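Local coordinates for glucose-binding protein (Thermus thermophilus HB27, PDB 2B3F), which binds galactose and glucose and probably serves as the sugar-capturing component of a binding-protein-dependent transport system, at residues V116-N122 with V272-D278; H66-E70 with H348-E354; M1-I5 with N291-W295. One frame throughout, in Å; residues are numbered along the deposited sequence.

Contact 1 (V116-N122 with V272-D278); sequences VNIHRSN and VFMMLSD. With GAL (beta-D-galactopyranose), chain G.
One face of the Phe273 ring carries Arg120, its CG opposite the backbone N (chi1 -172°) and its chain extended to NE: Arg120 CD stands 3.9 Å from the ring centroid. The guanidinium runs almost parallel to the ring (planes 13° apart), and at its edge, in plane, NE donates to Asn122 OD1. Met274 N grips the same Asn122 OD1 (3.0 Å) from the opposite face of its plane. Arg120 NH2 and Asn122 ND2 likewise meet Val272 O from opposite faces, each at 2.9 Å, while Arg120 NH1 bridges to Asp336. A methionine in place of Arg120 would probably leave Asp336 without its salt-bridge mate, and Asn122 OD1 and Val272 O each short of one of their two donors. Strand 119-120 pairs antiparallel with strand 272-280 in the larger mixed sheet (His119-Leu276 hydrogen-bonded, Arg120-Met275 non-hydrogen-bonded); strand 272-280 also pairs with 62-66 and carries the sugar-binding Asp278. The His119 ring meets Asp278 OD2 at its edge, and its ND1 is bonded to Asp243. Asn117 ND2 holds the anti lone pair of Asp278 OD2 at 2.9 Å, and Asn117 OD1 takes Asp278 N, fixing a carboxylate that accepts galactose O2 on OD1 and O3 on OD2, both at 2.6 Å.

Contact 2 (H66-E70 with H348-E354); sequences HAGME and HGAVAPE. With GAL (beta-D-galactopyranose), chain G.
His66 sends CG to the side away from its own carbonyl carbon (chi1 -72°), which slides the ring beneath the carbonyl of His348; Glu70, with CG opposite its backbone N (chi1 174°), reaches back to the same ring. His348 O sits over one face of the His66 ring, 3.0 Å from His66 CG and offset toward the rim, and His348 CB also lies over a ring face. In the ring plane, ND1 of His66 donates to Glu70 OE1 at 2.6 Å, on the syn side of the carboxylate but 28° out of its plane, while His66 N meets OE2 from above that plane. This His-carboxylate bond fixes the ring's rotation and leaves NE2 to donate to galactose O2 at 2.8 Å. Glu70 OE2 lies 4.2 Å from the like-charged Glu354 OE2; Arg47, salt-bridged to both residues, probably eases the repulsion, while Glu354 OE1 is hydrogen-bonded to Thr74. The pocket histidine His66 ends strand 62-66, and Glu70, which positions it, lies in the first turn of helix 69-76, with Gly68 as N-cap; the facing loop takes the first amides, Met69 N by Ala350 O and Glu70 N by Gly349 O at 2.9 Å. A side chain on Gly349 would run into His66 CB and Glu70 OE1. One water donates to both Ala67 O and His348 O. ND1 of His348 shares a hydrogen bond with galactose O1 at 2.7 Å, and NE2 is held by His171.

Contact 3 (M1-I5 with N291-W295); sequences MKLEI and NAINW
Strand 2-5 and helix 291-295 pass 8.7 Å apart at their axes and cross at -55°, with Leu3 and Asn291 nearest in the backbone, 6.0 Å from CA to CA. Leu3 and Ile5, two residues apart on the strand, both project toward the helix. Ile5 meets the indole of Trp295 with its tip: CD1 lies over one face, 3.6 Å from the centroid of the six-membered ring and almost on the normal, so a C-H of the methyl can rest on the pi cloud as a CH-pi contact. The two side chains cross at about a right angle. In Trp295, CG opposite the backbone N (chi1 171°) sends the indole toward Ile5, and chi2 of -103° turns its face to the methyl. Leu3 splits its methyls between Ala292 and Trp295, about a turn apart. CD1 settles against the backbone and methyl of Ala292, 3.7 Å from Ala292 CA, while CD2 reaches Trp295 CB at 4.0 Å. At the outer end, Met1, bent at chi2 and chi3, brings CE up to the Asn291 side chain, whose CB also lies 3.6 Å from Lys2 O. Within the helix, Trp295 N bonds to Asn291 O, and that carbonyl also receives the hydroxyl of Tyr24. Helix 15-27 adds to the same apolar layer: Leu17 and Leu20 touch Trp295, Ile21 touches Ile5 and Tyr24 touches Leu3, while Phe280 meets the indole edge-to-face. Strand 2-7 is paired in parallel with strands 32-37 and 62-66, and helices 15-27 and 289-299 both pack on its Leu3 and Ile5, the alpha/beta layering characteristic of a lobe of a periplasmic binding protein.

Contacts 1 and 2 both meet the galactose and touch each other, their centres about 12 Å apart. Ser277 O takes what is probably a hydrogen bond from Ala67 N at 2.9 Å, and CB of Leu276 packs on CB of His348 at 3.7 Å. The sugar's O2 joins them, bonded to Asp278 of contact 1 and His66 of contact 2. Contact 3 stands apart, about 26 Å from contact 1 between centres and 24 Å from contact 2; the side chain of Ile5 is still about 12 Å from the sugar. Its tie to contact 1 is through the fold: strand 272-280 leads into helix 289-299, and both contacts reach the same sheet.

Contact 1 (V116-N122 with V272-D278)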
loop_
_atom_site.group_PDB
_atom_site.type_symbol
_atom_site.label_atom_id
_atom_site.label_comp_id
_atom_site.label_asym_id
_atom_site.label_seq_id
_atom_site.Cartn_x
_atom_site.Cartn_y
_atom_site.Cartn_z
ATOM N N VAL A 116 -9.927 -2.682 -7.078
ATOM C CA VAL A 116 -10.422 -1.357 -7.426
ATOM C C VAL A 116 -9.333 -0.424 -7.930
ATOM O O VAL A 116 -9.621 0.583 -8.560
ATOM C CB VAL A 116 -11.220 -0.717 -6.271
ATOM C CG1 VAL A 116 -10.342 -0.388 -5.083
ATOM C CG2 VAL A 116 -11.958 0.555 -6.765
ATOM N N ASN A 117 -8.078 -0.754 -7.638
ATOM C CA ASN A 117 -6.977 0.128 -7.923
ATOM C C ASN A 117 -5.642 -0.603 -7.957
ATOM O O ASN A 117 -5.556 -1.827 -7.738
ATOM C CB ASN A 117 -6.933 1.271 -6.883
ATOM C CG ASN A 117 -6.577 0.787 -5.479
ATOM O OD1 ASN A 117 -6.229 -0.362 -5.277
ATOM N ND2 ASN A 117 -6.657 1.694 -4.499
ATOM N N ILE A 118 -4.619 0.172 -8.253
ATOM C CA ILE A 118 -3.229 -0.200 -8.045
ATOM C C ILE A 118 -2.564 0.993 -7.344
ATOM O O ILE A 118 -2.596 2.119 -7.838
ATOM C CB ILE A 118 -2.483 -0.473 -9.375
ATOM C CG1 ILE A 118 -3.119 -1.646 -10.139
ATOM C CG2 ILE A 118 -1.015 -0.716 -9.138
ATOM C CD1 ILE A 118 -2.937 -3.005 -9.532
ATOM N N HIS A 119 -1.988 0.747 -6.164
ATOM C CA HIS A 119 -1.090 1.710 -5.542
ATOM C C HIS A 119 0.365 1.242 -5.707
ATOM O O HIS A 119 0.657 0.043 -5.846
ATOM C CB HIS A 119 -1.377 1.893 -4.035
ATOM C CG HIS A 119 -2.434 2.913 -3.686
ATOM N ND1 HIS A 119 -2.295 4.262 -3.926
ATOM C CD2 HIS A 119 -3.614 2.769 -3.031
ATOM C CE1 HIS A 119 -3.352 4.900 -3.441
ATOM N NE2 HIS A 119 -4.167 4.015 -2.899
ATOM N N ARG A 120 1.268 2.209 -5.658
ATOM C CA ARG A 120 2.705 1.978 -5.671
ATOM C C ARG A 120 3.267 2.314 -4.288
ATOM O O ARG A 120 2.978 3.396 -3.748
ATOM C CB ARG A 120 3.366 2.903 -6.676
ATOM C CG ARG A 120 4.820 2.595 -6.889
ATOM C CD ARG A 120 5.377 3.388 -8.035
ATOM N NE ARG A 120 6.737 2.995 -8.335
ATOM C CZ ARG A 120 7.417 3.449 -9.380
ATOM N NH1 ARG A 120 6.859 4.311 -10.197
ATOM N NH2 ARG A 120 8.641 3.027 -9.616
ATOM N N SER A 121 4.079 1.408 -3.763
ATOM C CA SER A 121 4.692 1.575 -2.460
ATOM C C SER A 121 5.967 2.430 -2.521
ATOM O O SER A 121 6.177 3.295 -1.653
ATOM C CB SER A 121 5.015 0.210 -1.845
ATOM O OG SER A 121 5.749 0.380 -0.636
ATOM N N ASN A 122 6.813 2.185 -3.520
ATOM C CA ASN A 122 8.175 2.734 -3.535
ATOM C C ASN A 122 8.270 4.098 -4.230
ATOM O O ASN A 122 8.882 4.211 -5.318
ATOM C CB ASN A 122 9.161 1.720 -4.140
ATOM C CG ASN A 122 8.837 1.340 -5.606
ATOM O OD1 ASN A 122 7.678 1.154 -5.984
ATOM N ND2 ASN A 122 9.877 1.244 -6.426
ATOM N N VAL A 272 11.430 -0.405 -11.179
ATOM C CA VAL A 272 10.685 -1.440 -10.475
ATOM C C VAL A 272 9.511 -0.758 -9.786
ATOM O O VAL A 272 9.668 0.299 -9.165
ATOM C CB VAL A 272 11.533 -2.179 -9.422
ATOM C CG1 VAL A 272 10.725 -3.320 -8.775
ATOM C CG2 VAL A 272 12.808 -2.719 -10.044
ATOM N N PHE A 273 8.337 -1.375 -9.920
ATOM C CA PHE A 273 7.084 -0.833 -9.391
ATOM C C PHE A 273 6.664 -1.842 -8.341
ATOM O O PHE A 273 6.312 -2.979 -8.655
ATOM C CB PHE A 273 6.082 -0.714 -10.547
ATOM C CG PHE A 273 4.782 -0.008 -10.223
ATOM C CD1 PHE A 273 4.389 1.098 -10.962
ATOM C CD2 PHE A 273 3.892 -0.512 -9.283
ATOM C CE1 PHE A 273 3.165 1.736 -10.742
ATOM C CE2 PHE A 273 2.655 0.123 -9.054
ATOM C CZ PHE A 273 2.292 1.247 -9.785
ATOM N N MET A 274 6.753 -1.446 -7.070
ATOM C CA MET A 274 6.311 -2.308 -5.978
ATOM C C MET A 274 4.836 -2.015 -5.742
ATOM O O MET A 274 4.474 -0.941 -5.249
ATOM C CB MET A 274 7.118 -2.062 -4.687
ATOM C CG MET A 274 6.643 -2.949 -3.566
ATOM S SD MET A 274 7.599 -2.742 -2.034
ATOM C CE MET A 274 8.995 -3.745 -2.368
ATOM N N MET A 275 3.990 -2.961 -6.136
ATOM C CA MET A 275 2.556 -2.714 -6.172
ATOM C C MET A 275 1.827 -3.270 -4.967
ATOM O O MET A 275 2.345 -4.122 -4.226
ATOM C CB MET A 275 1.928 -3.305 -7.456
ATOM C CG MET A 275 2.004 -4.804 -7.555
ATOM S SD MET A 275 0.760 -5.751 -6.630
ATOM C CE MET A 275 -0.769 -5.327 -7.494
ATOM N N LEU A 276 0.609 -2.766 -4.791
ATOM C CA LEU A 276 -0.409 -3.347 -3.934
ATOM C C LEU A 276 -1.748 -3.011 -4.587
ATOM O O LEU A 276 -1.810 -2.135 -5.466
ATOM C CB LEU A 276 -0.344 -2.745 -2.508
ATOM C CG LEU A 276 -0.467 -1.223 -2.455
ATOM C CD1 LEU A 276 -1.595 -0.774 -1.545
ATOM C CD2 LEU A 276 0.868 -0.523 -2.135
ATOM N N SER A 277 -2.805 -3.667 -4.144
ATOM C CA SER A 277 -4.124 -3.419 -4.719
ATOM C C SER A 277 -5.197 -3.583 -3.672
ATOM O O SER A 277 -5.266 -4.611 -3.009
ATOM C CB SER A 277 -4.381 -4.370 -5.900
ATOM O OG SER A 277 -5.695 -4.186 -6.393
ATOM N N ASP A 278 -6.003 -2.532 -3.504
ATOM C CA ASP A 278 -7.180 -2.565 -2.675
ATOM C C ASP A 278 -8.281 -3.275 -3.455
ATOM O O ASP A 278 -8.477 -2.981 -4.630
ATOM C CB ASP A 278 -7.613 -1.145 -2.322
ATOM C CG ASP A 278 -6.586 -0.421 -1.430
ATOM O OD1 ASP A 278 -6.234 -1.019 -0.388
ATOM O OD2 ASP A 278 -6.160 0.695 -1.789
HETATM C C1 GAL G . -2.776 0.892 2.334
HETATM C C2 GAL G . -4.054 0.903 1.484
HETATM C C3 GAL G . -4.313 2.270 0.865
HETATM C C4 GAL G . -4.270 3.373 1.925
HETATM C C5 GAL G . -2.992 3.189 2.778
HETATM C C6 GAL G . -2.820 4.221 3.905
HETATM O O1 GAL G . -2.588 -0.346 2.950
HETATM O O2 GAL G . -3.958 -0.123 0.483
HETATM O O3 GAL G . -5.579 2.281 0.222
HETATM O O4 GAL G . -5.447 3.275 2.682
HETATM O O5 GAL G . -2.917 1.901 3.340
HETATM O O6 GAL G . -3.735 3.984 4.933
#

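Contact 2 (H66-E70 with H348-E354)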
loop_
_atom_site.group_PDB
_atom_site.type_symbol
_atom_site.label_atom_id
_atom_site.label_comp_id
_atom_site.label_asym_id
_atom_site.label_seq_id
_atom_site.Cartn_x
_atom_site.Cartn_y
_atom_site.Cartn_z
ATOM N N HIS A 66 -6.420 -6.430 0.792
ATOM C CA HIS A 66 -5.354 -6.403 -0.160
ATOM C C HIS A 66 -5.288 -7.659 -1.010
ATOM O O HIS A 66 -5.300 -8.771 -0.498
ATOM C CB HIS A 66 -4.001 -6.225 0.535
ATOM C CG HIS A 66 -3.789 -4.848 1.072
ATOM N ND1 HIS A 66 -3.404 -4.613 2.369
ATOM C CD2 HIS A 66 -3.905 -3.637 0.485
ATOM C CE1 HIS A 66 -3.276 -3.312 2.558
ATOM N NE2 HIS A 66 -3.567 -2.694 1.429
ATOM N N ALA A 67 -5.129 -7.454 -2.307
ATOM C CA ALA A 67 -4.907 -8.586 -3.216
ATOM C C ALA A 67 -3.583 -9.264 -2.874
ATOM O O ALA A 67 -2.576 -8.592 -2.601
ATOM C CB ALA A 67 -4.894 -8.113 -4.652
ATOM N N GLY A 68 -3.590 -10.590 -2.908
ATOM C CA GLY A 68 -2.393 -11.388 -2.668
ATOM C C GLY A 68 -2.530 -12.211 -1.400
ATOM O O GLY A 68 -3.627 -12.626 -1.033
ATOM N N MET A 69 -1.400 -12.425 -0.714
ATOM C CA MET A 69 -1.371 -13.323 0.429
ATOM C C MET A 69 -2.182 -12.845 1.601
ATOM O O MET A 69 -2.650 -13.657 2.368
ATOM C CB MET A 69 0.062 -13.613 0.847
ATOM C CG MET A 69 0.806 -14.432 -0.166
ATOM S SD MET A 69 -0.009 -16.028 -0.459
ATOM C CE MET A 69 0.933 -16.636 -1.852
ATOM N N GLU A 70 -2.387 -11.533 1.742
ATOM C CA GLU A 70 -3.260 -11.037 2.815
ATOM C C GLU A 70 -4.664 -11.613 2.653
ATOM O O GLU A 70 -5.248 -12.141 3.597
ATOM C CB GLU A 70 -3.298 -9.499 2.821
ATOM C CG GLU A 70 -4.287 -8.875 3.804
ATOM C CD GLU A 70 -4.322 -7.363 3.719
ATOM O OE1 GLU A 70 -3.182 -6.818 3.794
ATOM O OE2 GLU A 70 -5.452 -6.735 3.561
ATOM N N HIS A 348 1.730 -4.002 2.525
ATOM C CA HIS A 348 0.393 -3.817 1.965
ATOM C C HIS A 348 -0.132 -5.101 1.280
ATOM O O HIS A 348 -0.909 -5.018 0.328
ATOM C CB HIS A 348 0.378 -2.587 1.079
ATOM C CG HIS A 348 0.884 -1.368 1.799
ATOM N ND1 HIS A 348 0.119 -0.693 2.724
ATOM C CD2 HIS A 348 2.097 -0.776 1.791
ATOM C CE1 HIS A 348 0.845 0.284 3.245
ATOM N NE2 HIS A 348 2.053 0.250 2.705
ATOM N N GLY A 349 0.301 -6.254 1.792
ATOM C CA GLY A 349 -0.459 -7.497 1.657
ATOM C C GLY A 349 -0.268 -8.379 0.446
ATOM O O GLY A 349 -0.914 -9.430 0.351
ATOM N N ALA A 350 0.602 -7.987 -0.473
ATOM C CA ALA A 350 0.728 -8.759 -1.706
ATOM C C ALA A 350 1.484 -10.073 -1.510
ATOM O O ALA A 350 1.015 -11.131 -2.007
ATOM C CB ALA A 350 1.356 -7.942 -2.790
ATOM N N VAL A 351 2.611 -10.033 -0.781
ATOM C CA VAL A 351 3.609 -11.126 -0.832
ATOM C C VAL A 351 3.653 -12.080 0.361
ATOM O O VAL A 351 4.157 -13.213 0.230
ATOM C CB VAL A 351 5.029 -10.582 -1.105
ATOM C CG1 VAL A 351 5.083 -9.880 -2.452
ATOM C CG2 VAL A 351 5.480 -9.628 -0.021
ATOM N N ALA A 352 3.127 -11.649 1.512
ATOM C CA ALA A 352 3.185 -12.447 2.731
ATOM C C ALA A 352 1.839 -12.500 3.423
ATOM O O ALA A 352 1.095 -11.524 3.442
ATOM C CB ALA A 352 4.216 -11.860 3.699
ATOM N N PRO A 353 1.548 -13.632 4.072
ATOM C CA PRO A 353 0.293 -13.720 4.799
ATOM C C PRO A 353 0.264 -12.828 6.026
ATOM O O PRO A 353 1.320 -12.429 6.514
ATOM C CB PRO A 353 0.235 -15.186 5.208
ATOM C CG PRO A 353 1.639 -15.604 5.282
ATOM C CD PRO A 353 2.359 -14.847 4.208
ATOM N N GLU A 354 -0.935 -12.534 6.516
ATOM C CA GLU A 354 -1.098 -11.713 7.720
ATOM C C GLU A 354 -0.348 -12.263 8.944
ATOM O O GLU A 354 0.095 -11.492 9.797
ATOM C CB GLU A 354 -2.588 -11.516 8.032
ATOM C CG GLU A 354 -3.278 -10.602 6.991
ATOM C CD GLU A 354 -4.654 -10.087 7.411
ATOM O OE1 GLU A 354 -5.440 -10.893 7.965
ATOM O OE2 GLU A 354 -4.943 -8.866 7.176
HETATM C C1 GAL G . -2.776 0.892 2.334
HETATM C C2 GAL G . -4.054 0.903 1.484
HETATM C C3 GAL G . -4.313 2.270 0.865
HETATM C C4 GAL G . -4.270 3.373 1.925
HETATM C C5 GAL G . -2.992 3.189 2.778
HETATM C C6 GAL G . -2.820 4.221 3.905
HETATM O O1 GAL G . -2.588 -0.346 2.950
HETATM O O2 GAL G . -3.958 -0.123 0.483
HETATM O O3 GAL G . -5.579 2.281 0.222
HETATM O O4 GAL G . -5.447 3.275 2.682
HETATM O O5 GAL G . -2.917 1.901 3.340
HETATM O O6 GAL G . -3.735 3.984 4.933
HETATM O O HOH W 1 -1.867 -5.855 -2.350
HETATM O O HOH W 2 -3.272 -13.714 5.229
#

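Contact 3 (M1-I5 with N291-W295)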
loop_
_atom_site.group_PDB
_atom_site.type_symbol
_atom_site.label_atom_id
_atom_site.label_comp_id
_atom_site.label_asym_id
_atom_site.label_seq_id
_atom_site.Cartn_x
_atom_site.Cartn_y
_atom_site.Cartn_z
ATOM N N MET A 1 -33.437 -1.813 2.915
ATOM C CA MET A 1 -32.321 -1.944 1.940
ATOM C C MET A 1 -31.079 -1.275 2.506
ATOM O O MET A 1 -31.058 -0.060 2.740
ATOM C CB MET A 1 -32.699 -1.305 0.610
ATOM C CG MET A 1 -33.618 -2.145 -0.230
ATOM S SD MET A 1 -32.710 -3.114 -1.439
ATOM C CE MET A 1 -32.360 -4.549 -0.469
ATOM N N LYS A 2 -30.060 -2.093 2.747
ATOM C CA LYS A 2 -28.816 -1.628 3.351
ATOM C C LYS A 2 -27.598 -2.221 2.664
ATOM O O LYS A 2 -27.671 -3.248 1.976
ATOM C CB LYS A 2 -28.792 -1.986 4.830
ATOM C CG LYS A 2 -29.899 -1.316 5.626
ATOM C CD LYS A 2 -29.871 -1.715 7.068
ATOM C CE LYS A 2 -31.038 -1.069 7.827
ATOM N NZ LYS A 2 -32.300 -1.867 7.650
ATOM N N LEU A 3 -26.469 -1.536 2.845
ATOM C CA LEU A 3 -25.174 -2.034 2.407
ATOM C C LEU A 3 -24.123 -1.492 3.367
ATOM O O LEU A 3 -23.986 -0.288 3.510
ATOM C CB LEU A 3 -24.846 -1.582 1.000
ATOM C CG LEU A 3 -23.416 -1.932 0.552
ATOM C CD1 LEU A 3 -23.233 -3.429 0.320
ATOM C CD2 LEU A 3 -23.047 -1.132 -0.689
ATOM N N GLU A 4 -23.398 -2.401 4.005
ATOM C CA GLU A 4 -22.367 -2.041 4.979
ATOM C C GLU A 4 -20.990 -2.312 4.360
ATOM O O GLU A 4 -20.625 -3.455 4.128
ATOM C CB GLU A 4 -22.533 -2.837 6.262
ATOM C CG GLU A 4 -21.528 -2.432 7.322
ATOM C CD GLU A 4 -21.617 -3.267 8.564
ATOM O OE1 GLU A 4 -21.928 -4.474 8.458
ATOM O OE2 GLU A 4 -21.338 -2.723 9.656
ATOM N N ILE A 5 -20.251 -1.234 4.133
ATOM C CA ILE A 5 -18.940 -1.275 3.485
ATOM C C ILE A 5 -17.894 -1.020 4.558
ATOM O O ILE A 5 -17.904 0.037 5.174
ATOM C CB ILE A 5 -18.787 -0.178 2.440
ATOM C CG1 ILE A 5 -19.840 -0.315 1.315
ATOM C CG2 ILE A 5 -17.398 -0.220 1.823
ATOM C CD1 ILE A 5 -19.961 0.905 0.467
ATOM N N ASN A 291 -26.958 -6.467 -2.651
ATOM C CA ASN A 291 -26.474 -5.089 -2.644
ATOM C C ASN A 291 -24.941 -5.087 -2.678
ATOM O O ASN A 291 -24.328 -4.244 -3.333
ATOM C CB ASN A 291 -26.998 -4.330 -1.430
ATOM C CG ASN A 291 -28.503 -4.049 -1.505
ATOM O OD1 ASN A 291 -29.169 -3.826 -0.486
ATOM N ND2 ASN A 291 -29.029 -4.039 -2.715
ATOM N N ALA A 292 -24.341 -6.068 -2.004
ATOM C CA ALA A 292 -22.862 -6.222 -2.006
ATOM C C ALA A 292 -22.352 -6.594 -3.392
ATOM O O ALA A 292 -21.377 -6.034 -3.895
ATOM C CB ALA A 292 -22.440 -7.270 -0.982
ATOM N N ILE A 293 -23.045 -7.524 -4.044
ATOM C CA ILE A 293 -22.695 -7.917 -5.418
ATOM C C ILE A 293 -22.752 -6.714 -6.356
ATOM O O ILE A 293 -21.879 -6.513 -7.190
ATOM C CB ILE A 293 -23.612 -9.070 -5.928
ATOM C CG1 ILE A 293 -23.277 -10.370 -5.186
ATOM C CG2 ILE A 293 -23.453 -9.243 -7.432
ATOM C CD1 ILE A 293 -24.285 -11.482 -5.352
ATOM N N ASN A 294 -23.781 -5.881 -6.217
ATOM C CA ASN A 294 -23.862 -4.684 -7.037
ATOM C C ASN A 294 -22.742 -3.672 -6.736
ATOM O O ASN A 294 -22.268 -2.949 -7.610
ATOM C CB ASN A 294 -25.253 -4.067 -6.909
ATOM C CG ASN A 294 -26.328 -4.929 -7.597
ATOM O OD1 ASN A 294 -26.005 -5.702 -8.500
ATOM N ND2 ASN A 294 -27.591 -4.795 -7.169
ATOM N N TRP A 295 -22.285 -3.649 -5.486
ATOM C CA TRP A 295 -21.116 -2.843 -5.154
ATOM C C TRP A 295 -19.880 -3.383 -5.887
ATOM O O TRP A 295 -19.120 -2.621 -6.469
ATOM C CB TRP A 295 -20.915 -2.812 -3.625
ATOM C CG TRP A 295 -19.629 -2.188 -3.161
ATOM C CD1 TRP A 295 -18.530 -2.846 -2.723
ATOM C CD2 TRP A 295 -19.311 -0.789 -3.095
ATOM N NE1 TRP A 295 -17.548 -1.958 -2.375
ATOM C CE2 TRP A 295 -17.990 -0.688 -2.601
ATOM C CE3 TRP A 295 -20.011 0.383 -3.390
ATOM C CZ2 TRP A 295 -17.363 0.538 -2.386
ATOM C CZ3 TRP A 295 -19.382 1.596 -3.209
ATOM C CH2 TRP A 295 -18.068 1.667 -2.688
#